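Local coordinates for protein Lysine/ornithine decarboxylase (Selenomonas ruminantium, PDB 5GJP) that decarboxylates both L-lysine and L-ornithine with pyridoxal 5'-phosphate as cofactor, releasing cadaverine or putrescine, at residues V135-R140 with I176-G181. Numbering follows the deposited sequence.
With PLP (pyridoxal-5'-phosphate), chain C.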
ATOM      1  N   VAL A 135      -3.158  30.411   3.938  1.00 39.77           N
ATOM      2  CA  VAL A 135      -1.786  30.052   3.668  1.00 40.87           C
ATOM      3  C   VAL A 135      -1.269  29.119   4.739  1.00 40.77           C
ATOM      4  O   VAL A 135      -1.318  29.417   5.932  1.00 45.42           O
ATOM      5  CB  VAL A 135      -0.854  31.279   3.454  1.00 42.21           C
ATOM      6  CG1 VAL A 135      -0.631  32.106   4.734  1.00 42.92           C
ATOM      7  CG2 VAL A 135       0.464  30.826   2.853  1.00 39.02           C
ATOM      8  N   ARG A 136      -0.758  27.984   4.301  1.00 40.72           N
ATOM      9  CA  ARG A 136      -0.004  27.118   5.179  1.00 40.44           C
ATOM     10  C   ARG A 136       1.476  27.530   5.429  1.00 41.97           C
ATOM     11  O   ARG A 136       2.289  27.619   4.505  1.00 43.30           O
ATOM     12  CB  ARG A 136      -0.037  25.725   4.609  1.00 43.27           C
ATOM     13  CG  ARG A 136       0.538  24.714   5.574  1.00 45.34           C
ATOM     14  CD  ARG A 136      -0.178  23.398   5.452  1.00 43.85           C
ATOM     15  NE  ARG A 136       0.625  22.375   6.087  1.00 43.47           N
ATOM     16  CZ  ARG A 136       0.494  21.079   5.873  1.00 43.88           C
ATOM     17  NH1 ARG A 136      -0.414  20.607   5.011  1.00 44.01           N
ATOM     18  NH2 ARG A 136       1.303  20.251   6.516  1.00 42.74           N
ATOM     19  N   ILE A 137       1.816  27.733   6.698  1.00 42.63           N
ATOM     20  CA  ILE A 137       3.173  28.057   7.114  1.00 40.71           C
ATOM     21  C   ILE A 137       3.827  26.861   7.770  1.00 43.32           C
ATOM     22  O   ILE A 137       3.176  26.104   8.481  1.00 40.52           O
ATOM     23  CB  ILE A 137       3.253  29.267   8.077  1.00 42.94           C
ATOM     24  CG1 ILE A 137       2.337  29.085   9.295  1.00 46.05           C
ATOM     25  CG2 ILE A 137       2.888  30.557   7.345  1.00 43.26           C
ATOM     26  CD1 ILE A 137       3.038  28.920  10.614  1.00 47.36           C
ATOM     27  N   ALA A 138       5.133  26.753   7.557  1.00 42.75           N
ATOM     28  CA  ALA A 138       5.931  25.682   8.059  1.00 49.25           C
ATOM     29  C   ALA A 138       6.396  26.001   9.474  1.00 53.39           C
ATOM     30  O   ALA A 138       7.122  26.968   9.678  1.00 56.39           O
ATOM     31  CB  ALA A 138       7.139  25.471   7.147  1.00 53.51           C
ATOM     32  N   VAL A 139       6.009  25.148  10.429  1.00 56.08           N
ATOM     33  CA  VAL A 139       6.349  25.325  11.847  1.00 54.28           C
ATOM     34  C   VAL A 139       7.339  24.268  12.310  1.00 54.58           C
ATOM     35  O   VAL A 139       7.742  23.432  11.523  1.00 51.47           O
ATOM     36  CB  VAL A 139       5.076  25.348  12.724  1.00 57.24           C
ATOM     37  CG1 VAL A 139       4.257  26.582  12.397  1.00 53.79           C
ATOM     38  CG2 VAL A 139       4.218  24.091  12.567  1.00 57.86           C
ATOM     39  N   ARG A 140       7.762  24.327  13.572  1.00 65.97           N
ATOM     40  CA  ARG A 140       8.750  23.378  14.107  1.00 74.22           C
ATOM     41  C   ARG A 140       8.139  22.256  14.955  1.00 73.08           C
ATOM     42  O   ARG A 140       7.078  22.433  15.548  1.00 74.54           O
ATOM     43  CB  ARG A 140       9.781  24.140  14.948  1.00 82.94           C
ATOM     44  CG  ARG A 140      11.085  23.388  15.211  1.00 92.59           C
ATOM     45  CD  ARG A 140      11.796  22.981  13.917  1.00100.01           C
ATOM     46  NE  ARG A 140      13.256  23.074  14.033  1.00108.13           N
ATOM     47  CZ  ARG A 140      13.971  24.204  13.970  1.00103.03           C
ATOM     48  NH1 ARG A 140      13.385  25.392  13.785  1.00100.66           N
ATOM     49  NH2 ARG A 140      15.295  24.149  14.103  1.00 96.38           N
ATOM     50  N   ILE A 176      -4.459  31.838   8.099  1.00 41.90           N
ATOM     51  CA  ILE A 176      -3.257  31.036   8.156  1.00 42.86           C
ATOM     52  C   ILE A 176      -3.581  29.618   8.676  1.00 43.54           C
ATOM     53  O   ILE A 176      -4.531  29.423   9.447  1.00 41.09           O
ATOM     54  CB  ILE A 176      -2.231  31.730   9.076  1.00 43.64           C
ATOM     55  CG1 ILE A 176      -1.735  33.027   8.414  1.00 52.76           C
ATOM     56  CG2 ILE A 176      -1.031  30.846   9.381  1.00 44.58           C
ATOM     57  CD1 ILE A 176      -1.032  34.009   9.359  1.00 55.89           C
ATOM     58  N   CYS A 177      -2.792  28.629   8.246  1.00 39.70           N
ATOM     59  CA  CYS A 177      -2.861  27.310   8.833  1.00 39.05           C
ATOM     60  C   CYS A 177      -1.495  26.688   9.066  1.00 41.84           C
ATOM     61  O   CYS A 177      -0.491  27.149   8.551  1.00 43.00           O
ATOM     62  CB  CYS A 177      -3.737  26.390   8.001  1.00 39.06           C
ATOM     63  SG  CYS A 177      -3.135  25.981   6.368  1.00 41.69           S
ATOM     64  N   PHE A 178      -1.463  25.660   9.898  1.00 38.91           N
ATOM     65  CA  PHE A 178      -0.255  24.911  10.094  1.00 39.46           C
ATOM     66  C   PHE A 178      -0.580  23.528  10.621  1.00 38.15           C
ATOM     67  O   PHE A 178      -1.715  23.229  11.002  1.00 39.44           O
ATOM     68  CB  PHE A 178       0.711  25.648  11.053  1.00 38.78           C
ATOM     69  CG  PHE A 178       0.139  25.888  12.431  1.00 42.88           C
ATOM     70  CD1 PHE A 178       0.111  24.869  13.393  1.00 42.96           C
ATOM     71  CD2 PHE A 178      -0.381  27.127  12.779  1.00 43.43           C
ATOM     72  CE1 PHE A 178      -0.398  25.091  14.666  1.00 43.36           C
ATOM     73  CE2 PHE A 178      -0.888  27.346  14.052  1.00 42.82           C
ATOM     74  CZ  PHE A 178      -0.878  26.342  15.004  1.00 40.58           C
ATOM     75  N   HIS A 179       0.458  22.704  10.640  1.00 36.91           N
ATOM     76  CA  HIS A 179       0.405  21.375  11.171  1.00 38.95           C
ATOM     77  C   HIS A 179       1.734  21.035  11.845  1.00 38.05           C
ATOM     78  O   HIS A 179       2.772  20.986  11.220  1.00 38.52           O
ATOM     79  CB  HIS A 179       0.089  20.373  10.063  1.00 38.58           C
ATOM     80  CG  HIS A 179      -0.443  19.073  10.563  1.00 41.03           C
ATOM     81  ND1 HIS A 179       0.366  18.078  11.049  1.00 45.75           N
ATOM     82  CD2 HIS A 179      -1.698  18.587  10.618  1.00 48.41           C
ATOM     83  CE1 HIS A 179      -0.362  17.035  11.396  1.00 46.68           C
ATOM     84  NE2 HIS A 179      -1.624  17.322  11.156  1.00 47.85           N
ATOM     85  N   VAL A 180       1.656  20.768  13.125  1.00 42.35           N
ATOM     86  CA  VAL A 180       2.809  20.489  13.975  1.00 48.58           C
ATOM     87  C   VAL A 180       3.564  19.179  13.657  1.00 51.65           C
ATOM     88  O   VAL A 180       4.736  19.008  14.022  1.00 54.65           O
ATOM     89  CB  VAL A 180       2.301  20.467  15.416  1.00 51.57           C
ATOM     90  CG1 VAL A 180       3.329  19.911  16.360  1.00 60.77           C
ATOM     91  CG2 VAL A 180       1.912  21.877  15.831  1.00 52.28           C
ATOM     92  N   GLY A 181       2.884  18.285  12.955  1.00 55.42           N
ATOM     93  CA  GLY A 181       3.334  16.933  12.708  1.00 49.73           C
ATOM     94  C   GLY A 181       2.477  15.940  13.453  1.00 52.40           C
ATOM     95  O   GLY A 181       1.861  16.272  14.444  1.00 51.50           O
TER
HETATM   96  N1  PLP C 402      -4.498  18.005   8.637  1.00 62.23           N
HETATM   97  C2  PLP C 402      -3.895  18.008   7.441  1.00 62.38           C
HETATM   98  C2A PLP C 402      -3.901  19.226   6.571  1.00 63.96           C
HETATM   99  C3  PLP C 402      -3.220  16.804   6.964  1.00 56.98           C
HETATM  100  O3  PLP C 402      -2.612  16.830   5.768  1.00 66.92           O
HETATM  101  C4  PLP C 402      -3.220  15.614   7.826  1.00 62.72           C
HETATM  102  C4A PLP C 402      -2.556  14.361   7.411  1.00 67.16           C
HETATM  103  O4A PLP C 402      -1.393  14.166   7.687  1.00 69.84           O
HETATM  104  C5  PLP C 402      -3.915  15.743   9.123  1.00 53.11           C
HETATM  105  C6  PLP C 402      -4.520  16.940   9.440  1.00 56.76           C
HETATM  106  C5A PLP C 402      -3.996  14.591  10.083  1.00 51.35           C
HETATM  107  O4P PLP C 402      -3.082  14.683  11.156  1.00 44.80           O
HETATM  108  P   PLP C 402      -3.090  13.587  12.291  1.00 39.57           P
HETATM  109  O1P PLP C 402      -1.677  13.384  12.693  1.00 47.15           O
HETATM  110  O2P PLP C 402      -3.921  14.206  13.334  1.00 44.75           O
HETATM  111  O3P PLP C 402      -3.687  12.411  11.651  1.00 38.10           O
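Arg136 and His179 each hold CG trans to the backbone N (chi1 -171° and -160°), which, with a bend at chi2 of Arg136, helps the arginine run alongside the histidine, NH2 of Arg136 3.8 Å from CB of His179. Behind them the backbones pair as parallel strands: Cys177 N donates to Val135 O at 2.9 Å, and Ile137 N to Cys177 O at 3.0 Å, so the backbone N and O of Cys177 bond to the residues before and after Arg136, the usual parallel register. SG of Cys177 lies 3.6 Å from CB of Arg136. On the other sheet face CG1 of Val135 meets CG1 of Ile176, and this face packs on helices 159-168 (Val135) and 188-206 (Ile176). Past the pairing, Val139 crosses Phe178 at about a right angle, CG1 of Val139 3.9 Å from CB of Phe178.

The imidazole is held through both nitrogens. Gly181 N donates to His179 ND1 at 3.2 Å, tilted from the ring plane. His179 NE2 donates to PLP O4P, the ester oxygen, at 3.0 Å, near that plane. His179 CD2 also lies 3.5 Å from PLP C6. With the imidazole gone, as in an alanine at His179, the ester oxygen would probably be left without this donor, Gly181 N without its ring acceptor and the pyridine ring without a close neighbour. Parallel strands that present cofactor contacts from their C-terminal ends, here the His179 bond to PLP, are characteristic of the TIM-like PLP-binding barrel of this decarboxylase family.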